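Local coordinates for protein alpha-Amylase (Thermotoga maritima, PDB 2B5D) that belongs to glycoside hydrolase family 57, with a mostly parallel beta-sheet flanked by helices and a helical C-terminal region, at residues T35-M43 with H109-F117; Y307-V316 with F358-R366. All coordinates share one frame; numbering follows the deposited sequence.

Interaction 1 (T35-M43 with H109-F117)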
loop_
_atom_site.group_PDB
_atom_site.type_symbol
_atom_site.label_atom_id
_atom_site.label_comp_id
_atom_site.label_asym_id
_atom_site.label_seq_id
_atom_site.Cartn_x
_atom_site.Cartn_y
_atom_site.Cartn_z
ATOM N N THR A 35 -28.859 -9.353 -12.888
ATOM C CA THR A 35 -29.087 -9.025 -14.295
ATOM C C THR A 35 -28.619 -10.147 -15.194
ATOM O O THR A 35 -29.354 -10.578 -16.079
ATOM C CB THR A 35 -28.411 -7.671 -14.677
ATOM O OG1 THR A 35 -29.002 -6.621 -13.906
ATOM C CG2 THR A 35 -28.582 -7.346 -16.162
ATOM N N GLU A 36 -27.403 -10.628 -14.942
ATOM C CA GLU A 36 -26.751 -11.622 -15.798
ATOM C C GLU A 36 -27.197 -13.057 -15.539
ATOM O O GLU A 36 -27.242 -13.875 -16.468
ATOM C CB GLU A 36 -25.233 -11.550 -15.614
ATOM C CG GLU A 36 -24.611 -10.157 -15.770
ATOM C CD GLU A 36 -24.034 -9.877 -17.158
ATOM O OE1 GLU A 36 -23.252 -8.889 -17.258
ATOM O OE2 GLU A 36 -24.343 -10.625 -18.135
ATOM N N THR A 37 -27.506 -13.384 -14.282
ATOM C CA THR A 37 -27.800 -14.777 -13.915
ATOM C C THR A 37 -29.187 -15.031 -13.356
ATOM O O THR A 37 -29.909 -15.804 -13.924
ATOM C CB THR A 37 -26.709 -15.354 -12.972
ATOM O OG1 THR A 37 -25.424 -15.156 -13.561
ATOM C CG2 THR A 37 -26.916 -16.853 -12.748
ATOM N N TYR A 38 -29.575 -14.388 -12.255
ATOM C CA TYR A 38 -30.822 -14.788 -11.581
ATOM C C TYR A 38 -32.125 -14.545 -12.370
ATOM O O TYR A 38 -33.008 -15.422 -12.417
ATOM C CB TYR A 38 -30.924 -14.207 -10.170
ATOM C CG TYR A 38 -29.664 -14.332 -9.368
ATOM C CD1 TYR A 38 -28.900 -15.490 -9.401
ATOM C CD2 TYR A 38 -29.233 -13.288 -8.576
ATOM C CE1 TYR A 38 -27.730 -15.597 -8.667
ATOM C CE2 TYR A 38 -28.071 -13.389 -7.830
ATOM C CZ TYR A 38 -27.316 -14.545 -7.891
ATOM O OH TYR A 38 -26.139 -14.623 -7.147
ATOM N N ILE A 39 -32.258 -13.380 -12.999
ATOM C CA ILE A 39 -33.470 -13.116 -13.807
ATOM C C ILE A 39 -33.500 -13.909 -15.135
ATOM O O ILE A 39 -34.539 -14.438 -15.502
ATOM C CB ILE A 39 -33.736 -11.574 -13.987
ATOM C CG1 ILE A 39 -34.274 -10.971 -12.682
ATOM C CG2 ILE A 39 -34.688 -11.280 -15.172
ATOM C CD1 ILE A 39 -34.213 -9.408 -12.611
ATOM N N PRO A 40 -32.370 -13.976 -15.871
ATOM C CA PRO A 40 -32.326 -14.855 -17.051
ATOM C C PRO A 40 -32.623 -16.344 -16.752
ATOM O O PRO A 40 -33.136 -17.028 -17.619
ATOM C CB PRO A 40 -30.886 -14.702 -17.552
ATOM C CG PRO A 40 -30.462 -13.372 -17.081
ATOM C CD PRO A 40 -31.122 -13.216 -15.724
ATOM N N LEU A 41 -32.292 -16.842 -15.559
ATOM C CA LEU A 41 -32.786 -18.168 -15.130
ATOM C C LEU A 41 -34.299 -18.195 -15.031
ATOM O O LEU A 41 -34.949 -19.091 -15.548
ATOM C CB LEU A 41 -32.176 -18.603 -13.792
ATOM C CG LEU A 41 -30.705 -19.017 -13.746
ATOM C CD1 LEU A 41 -30.314 -19.358 -12.311
ATOM C CD2 LEU A 41 -30.402 -20.195 -14.687
ATOM N N LEU A 42 -34.853 -17.199 -14.366
ATOM C CA LEU A 42 -36.287 -17.022 -14.302
ATOM C C LEU A 42 -36.914 -16.976 -15.696
ATOM O O LEU A 42 -37.886 -17.664 -15.963
ATOM C CB LEU A 42 -36.622 -15.756 -13.503
ATOM C CG LEU A 42 -37.066 -15.887 -12.036
ATOM C CD1 LEU A 42 -36.742 -17.236 -11.430
ATOM C CD2 LEU A 42 -36.497 -14.769 -11.204
ATOM N N MET A 43 -36.351 -16.168 -16.583
ATOM C CA MET A 43 -36.837 -16.091 -17.949
ATOM C C MET A 43 -36.795 -17.449 -18.643
ATOM O O MET A 43 -37.751 -17.869 -19.294
ATOM C CB MET A 43 -36.044 -15.036 -18.719
ATOM C CG MET A 43 -36.712 -13.663 -18.646
ATOM S SD MET A 43 -35.598 -12.236 -18.752
ATOM C CE MET A 43 -34.254 -12.870 -19.762
ATOM N N HIS A 109 -33.285 -6.210 -24.094
ATOM C CA HIS A 109 -32.952 -7.150 -23.020
ATOM C C HIS A 109 -33.032 -6.547 -21.616
ATOM O O HIS A 109 -33.703 -7.099 -20.734
ATOM C CB HIS A 109 -31.567 -7.728 -23.269
ATOM C CG HIS A 109 -31.251 -8.923 -22.429
ATOM N ND1 HIS A 109 -30.122 -8.999 -21.639
ATOM C CD2 HIS A 109 -31.915 -10.089 -22.254
ATOM C CE1 HIS A 109 -30.093 -10.170 -21.031
ATOM N NE2 HIS A 109 -31.175 -10.845 -21.379
ATOM N N PHE A 110 -32.365 -5.411 -21.410
ATOM C CA PHE A 110 -32.419 -4.725 -20.117
ATOM C C PHE A 110 -33.821 -4.299 -19.753
ATOM O O PHE A 110 -34.167 -4.307 -18.566
ATOM C CB PHE A 110 -31.498 -3.513 -20.055
ATOM C CG PHE A 110 -30.055 -3.836 -20.224
ATOM C CD1 PHE A 110 -29.566 -5.113 -19.941
ATOM C CD2 PHE A 110 -29.164 -2.860 -20.649
ATOM C CE1 PHE A 110 -28.241 -5.406 -20.106
ATOM C CE2 PHE A 110 -27.819 -3.154 -20.810
ATOM C CZ PHE A 110 -27.364 -4.432 -20.541
ATOM N N GLU A 111 -34.618 -3.916 -20.751
ATOM C CA GLU A 111 -36.004 -3.534 -20.486
ATOM C C GLU A 111 -36.762 -4.747 -19.973
ATOM O O GLU A 111 -37.402 -4.682 -18.919
ATOM C CB GLU A 111 -36.690 -2.949 -21.729
ATOM C CG GLU A 111 -36.542 -1.434 -21.888
ATOM C CD GLU A 111 -37.200 -0.889 -23.165
ATOM O OE1 GLU A 111 -38.130 -1.553 -23.709
ATOM O OE2 GLU A 111 -36.775 0.209 -23.623
ATOM N N LYS A 112 -36.660 -5.851 -20.720
ATOM C CA LYS A 112 -37.207 -7.154 -20.330
ATOM C C LYS A 112 -36.870 -7.566 -18.895
ATOM O O LYS A 112 -37.751 -7.978 -18.137
ATOM C CB LYS A 112 -36.738 -8.234 -21.305
ATOM C CG LYS A 112 -37.812 -8.748 -22.252
ATOM C CD LYS A 112 -38.619 -9.907 -21.623
ATOM C CE LYS A 112 -39.703 -9.413 -20.613
ATOM N NZ LYS A 112 -40.417 -10.534 -19.896
ATOM N N ILE A 113 -35.591 -7.442 -18.538
ATOM C CA ILE A 113 -35.100 -7.808 -17.213
ATOM C C ILE A 113 -35.756 -6.997 -16.095
ATOM O O ILE A 113 -36.292 -7.575 -15.151
ATOM C CB ILE A 113 -33.546 -7.770 -17.166
ATOM C CG1 ILE A 113 -33.004 -9.055 -17.796
ATOM C CG2 ILE A 113 -33.001 -7.592 -15.734
ATOM C CD1 ILE A 113 -31.647 -8.901 -18.358
ATOM N N LEU A 114 -35.734 -5.670 -16.222
ATOM C CA LEU A 114 -36.304 -4.766 -15.207
ATOM C C LEU A 114 -37.804 -4.979 -15.073
ATOM O O LEU A 114 -38.368 -4.804 -13.988
ATOM C CB LEU A 114 -36.037 -3.304 -15.569
ATOM C CG LEU A 114 -35.749 -2.259 -14.489
ATOM C CD1 LEU A 114 -35.994 -0.865 -15.064
ATOM C CD2 LEU A 114 -36.520 -2.445 -13.183
ATOM N N ASN A 115 -38.421 -5.370 -16.189
ATOM C CA ASN A 115 -39.829 -5.723 -16.270
ATOM C C ASN A 115 -40.191 -7.006 -15.544
ATOM O O ASN A 115 -41.265 -7.088 -14.941
ATOM C CB ASN A 115 -40.224 -5.898 -17.720
ATOM C CG ASN A 115 -41.531 -5.247 -18.027
ATOM O OD1 ASN A 115 -41.572 -4.050 -18.340
ATOM N ND2 ASN A 115 -42.623 -6.015 -17.931
ATOM N N VAL A 116 -39.321 -8.015 -15.633
ATOM C CA VAL A 116 -39.482 -9.234 -14.834
ATOM C C VAL A 116 -39.356 -8.889 -13.358
ATOM O O VAL A 116 -40.137 -9.347 -12.539
ATOM C CB VAL A 116 -38.465 -10.338 -15.226
ATOM C CG1 VAL A 116 -38.426 -11.461 -14.184
ATOM C CG2 VAL A 116 -38.785 -10.898 -16.619
ATOM N N PHE A 117 -38.369 -8.065 -13.029
ATOM C CA PHE A 117 -38.140 -7.625 -11.666
ATOM C C PHE A 117 -39.382 -6.947 -11.093
ATOM O O PHE A 117 -39.700 -7.116 -9.912
ATOM C CB PHE A 117 -36.959 -6.672 -11.642
ATOM C CG PHE A 117 -36.525 -6.269 -10.271
ATOM C CD1 PHE A 117 -36.911 -5.047 -9.740
ATOM C CD2 PHE A 117 -35.693 -7.088 -9.524
ATOM C CE1 PHE A 117 -36.488 -4.654 -8.474
ATOM C CE2 PHE A 117 -35.272 -6.703 -8.257
ATOM C CZ PHE A 117 -35.673 -5.485 -7.733
#
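Ile39 and Ile113 meet where the two helices come nearest, their CA atoms 6.5 Å apart. Both branches of Ile39 are used: CD1 rests on Ile113 CG2 at 3.8 Å, while CG2 lies against Ile113 CG1 and reaches Val116 CG1 at 3.9 Å. With CG1 beside its own backbone N (chi1 -74°), Ile39 sends CD1 on toward the base of Phe117, 4.0 Å from that residue's CB, and leaves CG2 between Ile113 and Val116. Beta-branched residues suit this place, since each offers two arms to different neighbours. Ile39 and Val116 run past one another in opposite directions.

One turn earlier, Thr35 lies across Ile113 nearly at a right angle, its methyl CG2 4.1 Å from Ile113 CD1. Its hydroxyl serves another purpose, bonding to Tyr74 and to Phe31 O, so a threonine can be buried here without an unmet polar group. One turn later, flexible Met43 passes its CG over Val116 CG2 at 4.0 Å, then bends at chi3 (30°) to bring CE within 4.0 Å of His109 NE2. Ile113 CD1 lies over one face of that imidazole, toward its rim.

With axes 10.0 Å apart and inclined at 73°, and side chains meeting chiefly through carbon and sulfur, this is an apolar crossing of helices 27-47 and 97-119, within the family 57 region.

Interaction 2 (Y307-V316 with F358-R366); sequences YDIDLAMEAV and FEGVFFLKR
Polar and aromatic contacts gather round the hydroxyl of Tyr307. Glu359, bent at chi2 (86°), turns its carboxylate back to put OE2 2.9 Å from Tyr307 OH, the two side chains arriving from opposite directions with ring and carboxylate planes 67° apart. The same OE2 accepts a hydrogen bond from the backbone N of Arg259, which gives this buried acid a definite partner. Tyr307 OH also lies in the plane of the Phe358 ring, at its edge, 3.6 Å from Phe358 CD2; the Tyr307 and Phe358 rings meet obliquely, their planes 77° apart. Arg259 makes a cation-pi contact with Phe358 as well.

Apolar packing adds to this. Ile309 CD1 touches the edge of Phe358, at CE2. Val316, compact and branched, uses both methyls: CG1 meets Glu359 CB at 4.0 Å, and CG2 lies against the backbone, 4.0 Å from both Phe362 O and Phe363 N, with Arg366 CG next at 4.2 Å. A more distant Met-aromatic contact sets Met313 SD above the face of Phe362, 5.4 Å from the ring centroid.

At the start of helix 309-338, Asp308 OD2 caps Asp310 N at 2.9 Å, a role suited to a short acidic side chain. The contact thus combines carbon packing around Val316, which has the largest share, with a polar cluster in which the backbone N of Arg259 satisfies the buried Glu359 OE2 beside Tyr307 OH.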
loop_
_atom_site.group_PDB
_atom_site.type_symbol
_atom_site.label_atom_id
_atom_site.label_comp_id
_atom_site.label_asym_id
_atom_site.label_seq_id
_atom_site.Cartn_x
_atom_site.Cartn_y
_atom_site.Cartn_z
ATOM N N TYR A 307 -18.862 -8.767 -31.414
ATOM C CA TYR A 307 -19.759 -9.868 -31.077
ATOM C C TYR A 307 -20.900 -9.996 -32.083
ATOM O O TYR A 307 -21.620 -9.021 -32.379
ATOM C CB TYR A 307 -20.334 -9.662 -29.661
ATOM C CG TYR A 307 -21.196 -10.797 -29.125
ATOM C CD1 TYR A 307 -20.678 -12.101 -28.979
ATOM C CD2 TYR A 307 -22.511 -10.568 -28.740
ATOM C CE1 TYR A 307 -21.453 -13.129 -28.488
ATOM C CE2 TYR A 307 -23.301 -11.589 -28.234
ATOM C CZ TYR A 307 -22.764 -12.870 -28.114
ATOM O OH TYR A 307 -23.537 -13.883 -27.601
ATOM N N ASP A 308 -21.063 -11.218 -32.581
ATOM C CA ASP A 308 -22.199 -11.611 -33.397
ATOM C C ASP A 308 -22.968 -12.678 -32.639
ATOM O O ASP A 308 -22.496 -13.798 -32.487
ATOM C CB ASP A 308 -21.721 -12.159 -34.743
ATOM C CG ASP A 308 -22.882 -12.517 -35.689
ATOM O OD1 ASP A 308 -22.599 -12.709 -36.892
ATOM O OD2 ASP A 308 -24.064 -12.604 -35.248
ATOM N N ILE A 309 -24.159 -12.317 -32.172
ATOM C CA ILE A 309 -24.984 -13.193 -31.357
ATOM C C ILE A 309 -25.573 -14.391 -32.081
ATOM O O ILE A 309 -26.152 -15.260 -31.440
ATOM C CB ILE A 309 -26.148 -12.433 -30.681
ATOM C CG1 ILE A 309 -26.717 -13.271 -29.514
ATOM C CG2 ILE A 309 -27.232 -12.058 -31.722
ATOM C CD1 ILE A 309 -27.283 -12.469 -28.368
ATOM N N ASP A 310 -25.458 -14.437 -33.405
ATOM C CA ASP A 310 -26.019 -15.549 -34.152
ATOM C C ASP A 310 -25.033 -16.662 -34.255
ATOM O O ASP A 310 -25.405 -17.818 -34.110
ATOM C CB ASP A 310 -26.530 -15.116 -35.533
ATOM C CG ASP A 310 -27.837 -14.346 -35.442
ATOM O OD1 ASP A 310 -28.737 -14.781 -34.685
ATOM O OD2 ASP A 310 -27.966 -13.292 -36.105
ATOM N N LEU A 311 -23.776 -16.309 -34.499
ATOM C CA LEU A 311 -22.686 -17.274 -34.428
ATOM C C LEU A 311 -22.539 -17.840 -33.001
ATOM O O LEU A 311 -22.270 -19.022 -32.806
ATOM C CB LEU A 311 -21.365 -16.640 -34.876
ATOM C CG LEU A 311 -21.147 -16.057 -36.276
ATOM C CD1 LEU A 311 -19.679 -16.291 -36.641
ATOM C CD2 LEU A 311 -22.085 -16.610 -37.372
ATOM N N ALA A 312 -22.718 -16.971 -32.015
ATOM C CA ALA A 312 -22.654 -17.326 -30.616
ATOM C C ALA A 312 -23.685 -18.418 -30.326
ATOM O O ALA A 312 -23.355 -19.402 -29.656
ATOM C CB ALA A 312 -22.912 -16.108 -29.780
ATOM N N MET A 313 -24.916 -18.239 -30.849
ATOM C CA MET A 313 -25.991 -19.254 -30.765
ATOM C C MET A 313 -25.635 -20.535 -31.505
ATOM O O MET A 313 -26.113 -21.598 -31.156
ATOM C CB MET A 313 -27.301 -18.777 -31.364
ATOM C CG MET A 313 -27.737 -17.428 -30.993
ATOM S SD MET A 313 -29.045 -17.463 -29.780
ATOM C CE MET A 313 -30.089 -16.106 -30.390
ATOM N N GLU A 314 -24.839 -20.432 -32.552
ATOM C CA GLU A 314 -24.461 -21.614 -33.285
ATOM C C GLU A 314 -23.505 -22.438 -32.448
ATOM O O GLU A 314 -23.605 -23.660 -32.419
ATOM C CB GLU A 314 -23.835 -21.240 -34.638
ATOM C CG GLU A 314 -24.872 -21.046 -35.728
ATOM C CD GLU A 314 -24.312 -20.418 -37.012
ATOM O OE1 GLU A 314 -25.065 -19.617 -37.645
ATOM O OE2 GLU A 314 -23.145 -20.731 -37.376
ATOM N N ALA A 315 -22.559 -21.745 -31.810
ATOM C CA ALA A 315 -21.691 -22.312 -30.772
ATOM C C ALA A 315 -22.479 -22.981 -29.635
ATOM O O ALA A 315 -22.144 -24.099 -29.286
ATOM C CB ALA A 315 -20.741 -21.253 -30.218
ATOM N N VAL A 316 -23.531 -22.357 -29.080
ATOM C CA VAL A 316 -24.217 -23.023 -27.953
ATOM C C VAL A 316 -24.884 -24.307 -28.435
ATOM O O VAL A 316 -24.883 -25.325 -27.718
ATOM C CB VAL A 316 -25.163 -22.123 -27.012
ATOM C CG1 VAL A 316 -24.950 -20.635 -27.186
ATOM C CG2 VAL A 316 -26.666 -22.471 -27.103
ATOM N N PHE A 358 -21.565 -15.362 -20.920
ATOM C CA PHE A 358 -22.792 -14.617 -21.236
ATOM C C PHE A 358 -23.905 -15.526 -21.763
ATOM O O PHE A 358 -25.077 -15.328 -21.464
ATOM C CB PHE A 358 -22.437 -13.508 -22.257
ATOM C CG PHE A 358 -23.618 -12.762 -22.816
ATOM C CD1 PHE A 358 -24.438 -11.998 -21.999
ATOM C CD2 PHE A 358 -23.881 -12.794 -24.179
ATOM C CE1 PHE A 358 -25.509 -11.287 -22.529
ATOM C CE2 PHE A 358 -24.947 -12.094 -24.723
ATOM C CZ PHE A 358 -25.757 -11.331 -23.907
ATOM N N GLU A 359 -23.504 -16.531 -22.534
ATOM C CA GLU A 359 -24.408 -17.420 -23.250
ATOM C C GLU A 359 -24.775 -18.647 -22.424
ATOM O O GLU A 359 -25.492 -19.519 -22.903
ATOM C CB GLU A 359 -23.745 -17.866 -24.567
ATOM C CG GLU A 359 -23.374 -16.709 -25.527
ATOM C CD GLU A 359 -22.009 -16.065 -25.255
ATOM O OE1 GLU A 359 -21.453 -16.264 -24.160
ATOM O OE2 GLU A 359 -21.476 -15.365 -26.146
ATOM N N GLY A 360 -24.261 -18.721 -21.195
ATOM C CA GLY A 360 -24.482 -19.853 -20.300
ATOM C C GLY A 360 -25.927 -20.273 -20.070
ATOM O O GLY A 360 -26.225 -21.456 -20.016
ATOM N N VAL A 361 -26.845 -19.333 -19.898
ATOM C CA VAL A 361 -28.204 -19.794 -19.609
ATOM C C VAL A 361 -28.869 -20.352 -20.883
ATOM O O VAL A 361 -29.654 -21.299 -20.802
ATOM C CB VAL A 361 -29.092 -18.766 -18.808
ATOM C CG1 VAL A 361 -28.280 -18.092 -17.673
ATOM C CG2 VAL A 361 -29.678 -17.741 -19.722
ATOM N N PHE A 362 -28.504 -19.772 -22.033
ATOM C CA PHE A 362 -28.893 -20.250 -23.355
ATOM C C PHE A 362 -28.444 -21.679 -23.525
ATOM O O PHE A 362 -29.214 -22.504 -24.000
ATOM C CB PHE A 362 -28.255 -19.421 -24.503
ATOM C CG PHE A 362 -28.557 -17.927 -24.476
ATOM C CD1 PHE A 362 -27.540 -16.996 -24.729
ATOM C CD2 PHE A 362 -29.852 -17.441 -24.250
ATOM C CE1 PHE A 362 -27.798 -15.599 -24.736
ATOM C CE2 PHE A 362 -30.115 -16.056 -24.250
ATOM C CZ PHE A 362 -29.086 -15.136 -24.497
ATOM N N PHE A 363 -27.179 -21.950 -23.198
ATOM C CA PHE A 363 -26.649 -23.318 -23.120
ATOM C C PHE A 363 -27.482 -24.233 -22.180
ATOM O O PHE A 363 -27.888 -25.342 -22.557
ATOM C CB PHE A 363 -25.172 -23.316 -22.710
ATOM C CG PHE A 363 -24.611 -24.703 -22.484
ATOM C CD1 PHE A 363 -23.890 -25.357 -23.488
ATOM C CD2 PHE A 363 -24.811 -25.370 -21.253
ATOM C CE1 PHE A 363 -23.389 -26.662 -23.293
ATOM C CE2 PHE A 363 -24.309 -26.647 -21.043
ATOM C CZ PHE A 363 -23.611 -27.308 -22.068
ATOM N N LEU A 364 -27.742 -23.753 -20.966
ATOM C CA LEU A 364 -28.548 -24.498 -20.039
ATOM C C LEU A 364 -29.906 -24.879 -20.596
ATOM O O LEU A 364 -30.405 -26.002 -20.355
ATOM C CB LEU A 364 -28.693 -23.764 -18.703
ATOM C CG LEU A 364 -27.981 -24.532 -17.590
ATOM C CD1 LEU A 364 -28.700 -25.847 -17.376
ATOM C CD2 LEU A 364 -26.483 -24.828 -17.881
ATOM N N LYS A 365 -30.492 -23.954 -21.349
ATOM C CA LYS A 365 -31.840 -24.153 -21.865
ATOM C C LYS A 365 -31.821 -25.179 -22.999
ATOM O O LYS A 365 -32.689 -26.036 -23.090
ATOM C CB LYS A 365 -32.433 -22.837 -22.357
ATOM C CG LYS A 365 -33.903 -22.944 -22.773
ATOM C CD LYS A 365 -34.188 -21.934 -23.861
ATOM C CE LYS A 365 -35.675 -21.796 -24.100
ATOM N NZ LYS A 365 -35.874 -20.842 -25.215
ATOM N N ARG A 366 -30.813 -25.093 -23.848
ATOM C CA ARG A 366 -30.708 -26.002 -24.955
ATOM C C ARG A 366 -30.364 -27.389 -24.475
ATOM O O ARG A 366 -30.862 -28.357 -25.033
ATOM C CB ARG A 366 -29.728 -25.486 -26.029
ATOM C CG ARG A 366 -30.356 -24.357 -26.868
ATOM C CD ARG A 366 -31.740 -24.748 -27.513
ATOM N NE ARG A 366 -31.550 -25.801 -28.519
ATOM C CZ ARG A 366 -32.274 -26.909 -28.614
ATOM N NH1 ARG A 366 -31.989 -27.794 -29.560
ATOM N NH2 ARG A 366 -33.293 -27.128 -27.782
#

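How the interactions relate
Interaction 1 closes before interaction 2 opens along the chain, yet their centres are only about 16 Å apart, on the same side of the chain's centre. The first joins helices 27-47 and 97-119; the second joins the starts of helices 309-338 and 360-373. They touch directly where Pro40 CB packs on Val361 CG2 at 3.9 Å, with Leu41 also against Val361 and Glu36 close to Phe358. Helix 97-119 extends the connection, for its Met102 and Phe105 pack on Ile309. Direct contact and helix 97-119 thus link the two pairs, bringing helices of the first 120 residues together with others roughly 200 to 300 residues further along.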